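Local coordinates for DNA repair protein PprA (Deinococcus deserti, PDB 6MC8) that probably acts in the repair of DNA damage and in genome segregation after irradiation, as a DNA-binding protein that forms dimers and filaments, at residues A[39-52]-A[68-80]. The protein carries 2 engineered substitutions. Residues are numbered along the deposited sequence; the frame is centred on the assembly and turned at random.
Sequences FAELVATAGLQSDV and QLTQELRLAHDRW
Leu69 CD2 lies over one face of the Phe39 ring, 3.6 Å from the ring centroid, a CH-pi contact, while the carboxylate of Glu72 stands at the ring's edge, nearly coplanar with it (planes 10° apart). The Phe39 ring is brought between the helices by a chi1 of -174°, which sets CG anti to the backbone N. Trp80 is held edge-on at the other end: one face of its indole covers Ala76 O of its own helix, Leu42 O lies at the edge, and NE1 donates close to the ring plane to Thr45 OG1 at 3.2 Å. That hydroxyl in turn donates to Leu42 O. The guanidinium of Arg79 has Leu75 CD1 on one face and Ala46 O near its plane, the latter accepting from NH1 (3.2 Å). Between these ends Ala46 CB comes within 3.9 Å of Ala76 CB. Leu48 follows the Schellman motif whose C-prime residue is Gly47; its CD2 meets Glu72 CB and O and touches Leu75, while CD1 lies against Leu75 CG and Arg79 NH1. Residues 39-43 and 68-80 run roughly parallel, and Phe257 also packs on Leu42, Thr45 and Trp80. The chain then returns along helix 62-80 to start helix 52-57, where Ser50 OG, weakly capping Val52 N, donates to Glu72 OE1 (2.5 Å). Asp51 N reaches Glu72 OE2 at 2.8 Å, almost straight at 169°; both bonds use syn lone pairs. Gln68 NE2 meets Glu72 OE2 from above the carboxylate plane (3.2 Å). Three neutral donors thus fix the rotation of the buried Glu72 carboxylate and would tend to stabilise its anion, although nearby Asp51 would tend to oppose this; the bonds tie the N-terminal end of helix 52-57 to helix 62-80.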
loop_
_atom_site.group_PDB
_atom_site.type_symbol
_atom_site.label_atom_id
_atom_site.label_comp_id
_atom_site.label_asym_id
_atom_site.label_seq_id
_atom_site.Cartn_x
_atom_site.Cartn_y
_atom_site.Cartn_z
ATOM N N PHE A 39 -34.670 11.951 1.557
ATOM C CA PHE A 39 -33.455 11.156 1.667
ATOM C C PHE A 39 -33.767 9.737 2.114
ATOM O O PHE A 39 -33.104 8.788 1.686
ATOM C CB PHE A 39 -32.473 11.806 2.638
ATOM C CG PHE A 39 -31.139 11.123 2.689
ATOM C CD1 PHE A 39 -30.194 11.365 1.712
ATOM C CD2 PHE A 39 -30.841 10.216 3.693
ATOM C CE1 PHE A 39 -28.972 10.735 1.749
ATOM C CE2 PHE A 39 -29.623 9.585 3.731
ATOM C CZ PHE A 39 -28.689 9.845 2.760
ATOM N N ALA A 40 -34.759 9.581 2.994
ATOM C CA ALA A 40 -35.124 8.260 3.489
ATOM C C ALA A 40 -35.733 7.409 2.386
ATOM O O ALA A 40 -35.561 6.188 2.370
ATOM C CB ALA A 40 -36.096 8.394 4.659
ATOM N N GLU A 41 -36.439 8.045 1.455
ATOM C CA GLU A 41 -37.039 7.329 0.338
ATOM C C GLU A 41 -35.991 6.941 -0.694
ATOM O O GLU A 41 -36.151 5.943 -1.403
ATOM C CB GLU A 41 -38.130 8.200 -0.272
ATOM C CG GLU A 41 -39.317 8.373 0.659
ATOM C CD GLU A 41 -40.171 9.571 0.308
ATOM O OE1 GLU A 41 -39.774 10.337 -0.589
ATOM O OE2 GLU A 41 -41.222 9.763 0.950
ATOM N N LEU A 42 -34.905 7.710 -0.779
ATOM C CA LEU A 42 -33.822 7.378 -1.697
ATOM C C LEU A 42 -33.037 6.165 -1.218
ATOM O O LEU A 42 -32.793 5.229 -1.987
ATOM C CB LEU A 42 -32.898 8.579 -1.868
ATOM C CG LEU A 42 -31.704 8.356 -2.787
ATOM C CD1 LEU A 42 -32.178 8.036 -4.179
ATOM C CD2 LEU A 42 -30.804 9.567 -2.790
ATOM N N VAL A 43 -32.634 6.157 0.054
ATOM C CA VAL A 43 -31.814 5.064 0.562
ATOM C C VAL A 43 -32.627 3.831 0.918
ATOM O O VAL A 43 -32.043 2.781 1.191
ATOM C CB VAL A 43 -30.975 5.518 1.775
ATOM C CG1 VAL A 43 -30.016 6.610 1.364
ATOM C CG2 VAL A 43 -31.865 5.977 2.913
ATOM N N ALA A 44 -33.959 3.921 0.900
ATOM C CA ALA A 44 -34.781 2.728 1.055
ATOM C C ALA A 44 -34.785 1.870 -0.201
ATOM O O ALA A 44 -35.159 0.697 -0.132
ATOM C CB ALA A 44 -36.211 3.106 1.429
ATOM N N THR A 45 -34.372 2.427 -1.341
ATOM C CA THR A 45 -34.147 1.619 -2.530
ATOM C C THR A 45 -32.920 0.734 -2.391
ATOM O O THR A 45 -32.782 -0.234 -3.142
ATOM C CB THR A 45 -34.001 2.510 -3.763
ATOM O OG1 THR A 45 -32.840 3.335 -3.628
ATOM C CG2 THR A 45 -35.222 3.394 -3.920
ATOM N N ALA A 46 -32.028 1.046 -1.457
ATOM C CA ALA A 46 -30.926 0.172 -1.102
ATOM C C ALA A 46 -31.209 -0.656 0.141
ATOM O O ALA A 46 -30.302 -1.314 0.647
ATOM C CB ALA A 46 -29.649 0.986 -0.903
ATOM N N GLY A 47 -32.437 -0.648 0.640
ATOM C CA GLY A 47 -32.801 -1.478 1.765
ATOM C C GLY A 47 -32.582 -0.863 3.123
ATOM O O GLY A 47 -32.680 -1.572 4.128
ATOM N N LEU A 48 -32.297 0.431 3.189
ATOM C CA LEU A 48 -32.009 1.080 4.457
ATOM C C LEU A 48 -33.272 1.658 5.074
ATOM O O LEU A 48 -34.146 2.171 4.373
ATOM C CB LEU A 48 -30.988 2.202 4.272
ATOM C CG LEU A 48 -29.495 1.917 4.144
ATOM C CD1 LEU A 48 -29.108 1.386 2.781
ATOM C CD2 LEU A 48 -28.742 3.174 4.445
ATOM N N GLN A 49 -33.332 1.595 6.386
ATOM C CA GLN A 49 -34.358 2.326 7.149
ATOM C C GLN A 49 -33.589 3.503 7.741
ATOM O O GLN A 49 -32.811 3.305 8.614
ATOM C CB GLN A 49 -35.024 1.424 8.174
ATOM C CG GLN A 49 -36.191 0.639 7.624
ATOM C CD GLN A 49 -36.611 -0.407 8.601
ATOM O OE1 GLN A 49 -35.784 -1.011 9.238
ATOM N NE2 GLN A 49 -37.898 -0.622 8.744
ATOM N N SER A 50 -33.843 4.705 7.258
ATOM C CA SER A 50 -33.045 5.871 7.607
ATOM C C SER A 50 -33.356 6.349 9.018
ATOM O O SER A 50 -34.507 6.343 9.457
ATOM C CB SER A 50 -33.289 6.999 6.607
ATOM O OG SER A 50 -32.513 8.138 6.911
ATOM N N ASP A 51 -32.314 6.767 9.727
ATOM C CA ASP A 51 -32.428 7.236 11.098
ATOM C C ASP A 51 -32.348 8.749 11.221
ATOM O O ASP A 51 -32.359 9.261 12.342
ATOM C CB ASP A 51 -31.332 6.602 11.962
ATOM C CG ASP A 51 -31.551 5.130 12.195
ATOM O OD1 ASP A 51 -32.714 4.695 12.235
ATOM O OD2 ASP A 51 -30.556 4.404 12.341
ATOM N N VAL A 52 -32.286 9.476 10.104
ATOM C CA VAL A 52 -31.918 10.888 10.150
ATOM C C VAL A 52 -33.076 11.734 10.669
ATOM O O VAL A 52 -32.874 12.690 11.429
ATOM C CB VAL A 52 -31.443 11.353 8.761
ATOM C CG1 VAL A 52 -30.972 12.789 8.803
ATOM C CG2 VAL A 52 -30.341 10.453 8.261
ATOM N N GLN A 68 -24.742 11.045 9.929
ATOM C CA GLN A 68 -25.649 9.942 9.649
ATOM C C GLN A 68 -26.075 9.938 8.187
ATOM O O GLN A 68 -26.279 8.871 7.601
ATOM C CB GLN A 68 -26.864 10.018 10.570
ATOM C CG GLN A 68 -27.802 8.832 10.489
ATOM C CD GLN A 68 -27.171 7.559 11.000
ATOM O OE1 GLN A 68 -26.412 7.575 11.960
ATOM N NE2 GLN A 68 -27.506 6.443 10.375
ATOM N N LEU A 69 -26.155 11.115 7.576
ATOM C CA LEU A 69 -26.511 11.229 6.147
ATOM C C LEU A 69 -25.415 10.601 5.293
ATOM O O LEU A 69 -25.714 9.915 4.355
ATOM C CB LEU A 69 -26.736 12.698 5.798
ATOM C CG LEU A 69 -28.067 13.275 6.244
ATOM C CD1 LEU A 69 -28.139 14.726 5.891
ATOM C CD2 LEU A 69 -29.200 12.557 5.595
ATOM N N THR A 70 -24.185 10.867 5.669
ATOM C CA THR A 70 -22.984 10.332 5.026
ATOM C C THR A 70 -22.913 8.830 5.240
ATOM O O THR A 70 -22.512 8.167 4.355
ATOM C CB THR A 70 -21.764 11.064 5.569
ATOM O OG1 THR A 70 -21.984 12.414 5.203
ATOM C CG2 THR A 70 -20.460 10.573 5.003
ATOM N N GLN A 71 -23.266 8.365 6.424
ATOM C CA GLN A 71 -23.197 6.929 6.727
ATOM C C GLN A 71 -24.198 6.190 5.856
ATOM O O GLN A 71 -23.829 5.198 5.309
ATOM C CB GLN A 71 -23.367 6.682 8.221
ATOM C CG GLN A 71 -23.495 5.217 8.585
ATOM C CD GLN A 71 -23.730 4.927 10.043
ATOM O OE1 GLN A 71 -24.814 4.607 10.470
ATOM N NE2 GLN A 71 -22.690 5.023 10.837
ATOM N N GLU A 72 -25.384 6.751 5.688
ATOM C CA GLU A 72 -26.429 6.068 4.942
ATOM C C GLU A 72 -26.202 6.176 3.440
ATOM O O GLU A 72 -26.576 5.273 2.686
ATOM C CB GLU A 72 -27.789 6.631 5.339
ATOM C CG GLU A 72 -28.168 6.300 6.765
ATOM C CD GLU A 72 -29.492 6.895 7.176
ATOM O OE1 GLU A 72 -30.061 7.679 6.398
ATOM O OE2 GLU A 72 -29.970 6.575 8.281
ATOM N N LEU A 73 -25.585 7.271 2.991
ATOM C CA LEU A 73 -25.249 7.419 1.579
ATOM C C LEU A 73 -24.154 6.447 1.163
ATOM O O LEU A 73 -24.182 5.913 0.049
ATOM C CB LEU A 73 -24.822 8.856 1.296
ATOM C CG LEU A 73 -24.425 9.245 -0.128
ATOM C CD1 LEU A 73 -25.602 9.203 -1.077
ATOM C CD2 LEU A 73 -23.774 10.603 -0.130
ATOM N N ARG A 74 -23.183 6.199 2.042
ATOM C CA ARG A 74 -22.115 5.262 1.718
ATOM C C ARG A 74 -22.610 3.823 1.755
ATOM O O ARG A 74 -22.131 2.979 0.993
ATOM C CB ARG A 74 -20.939 5.458 2.673
ATOM C CG ARG A 74 -20.171 6.743 2.444
ATOM C CD ARG A 74 -19.129 6.969 3.514
ATOM N NE ARG A 74 -18.425 8.227 3.311
ATOM C CZ ARG A 74 -17.578 8.762 4.180
ATOM N NH1 ARG A 74 -17.342 8.162 5.335
ATOM N NH2 ARG A 74 -16.990 9.915 3.904
ATOM N N LEU A 75 -23.571 3.523 2.628
ATOM C CA LEU A 75 -24.150 2.186 2.647
ATOM C C LEU A 75 -25.044 1.964 1.435
ATOM O O LEU A 75 -25.132 0.849 0.913
ATOM C CB LEU A 75 -24.919 1.963 3.950
ATOM C CG LEU A 75 -25.510 0.568 4.164
ATOM C CD1 LEU A 75 -24.414 -0.480 4.139
ATOM C CD2 LEU A 75 -26.278 0.493 5.460
ATOM N N ALA A 76 -25.696 3.025 0.958
ATOM C CA ALA A 76 -26.516 2.907 -0.240
ATOM C C ALA A 76 -25.660 2.727 -1.486
ATOM O O ALA A 76 -26.049 2.009 -2.410
ATOM C CB ALA A 76 -27.425 4.126 -0.375
ATOM N N HIS A 77 -24.486 3.362 -1.528
ATOM C CA HIS A 77 -23.611 3.198 -2.684
ATOM C C HIS A 77 -22.910 1.849 -2.683
ATOM O O HIS A 77 -22.481 1.374 -3.739
ATOM C CB HIS A 77 -22.588 4.327 -2.764
ATOM C CG HIS A 77 -23.113 5.568 -3.403
ATOM N ND1 HIS A 77 -23.387 5.638 -4.750
ATOM C CD2 HIS A 77 -23.389 6.791 -2.900
ATOM C CE1 HIS A 77 -23.825 6.845 -5.045
ATOM N NE2 HIS A 77 -23.833 7.566 -3.940
ATOM N N ASP A 78 -22.783 1.215 -1.516
ATOM C CA ASP A 78 -22.261 -0.147 -1.472
ATOM C C ASP A 78 -23.240 -1.123 -2.102
ATOM O O ASP A 78 -22.847 -2.188 -2.585
ATOM C CB ASP A 78 -21.970 -0.562 -0.031
ATOM C CG ASP A 78 -20.790 0.158 0.558
ATOM O OD1 ASP A 78 -19.873 0.523 -0.197
ATOM O OD2 ASP A 78 -20.778 0.360 1.783
ATOM N N ARG A 79 -24.518 -0.767 -2.115
ATOM C CA ARG A 79 -25.565 -1.661 -2.564
ATOM C C ARG A 79 -26.103 -1.294 -3.938
ATOM O O ARG A 79 -26.518 -2.184 -4.684
ATOM C CB ARG A 79 -26.674 -1.670 -1.520
ATOM C CG ARG A 79 -26.189 -2.281 -0.235
ATOM C CD ARG A 79 -27.191 -2.164 0.857
ATOM N NE ARG A 79 -26.762 -2.873 2.052
ATOM C CZ ARG A 79 -27.479 -2.956 3.162
ATOM N NH1 ARG A 79 -28.665 -2.377 3.229
ATOM N NH2 ARG A 79 -27.011 -3.626 4.200
ATOM N N TRP A 80 -26.080 -0.009 -4.290
ATOM C CA TRP A 80 -26.419 0.404 -5.647
ATOM C C TRP A 80 -25.424 -0.137 -6.665
ATOM O O TRP A 80 -25.809 -0.460 -7.793
ATOM C CB TRP A 80 -26.487 1.926 -5.707
ATOM C CG TRP A 80 -27.705 2.492 -5.068
ATOM C CD1 TRP A 80 -28.882 1.853 -4.846
ATOM C CD2 TRP A 80 -27.840 3.790 -4.488
ATOM N NE1 TRP A 80 -29.762 2.686 -4.212
ATOM C CE2 TRP A 80 -29.143 3.882 -3.973
ATOM C CE3 TRP A 80 -26.990 4.892 -4.370
ATOM C CZ2 TRP A 80 -29.618 5.031 -3.353
ATOM C CZ3 TRP A 80 -27.463 6.027 -3.754
ATOM C CH2 TRP A 80 -28.763 6.091 -3.253
#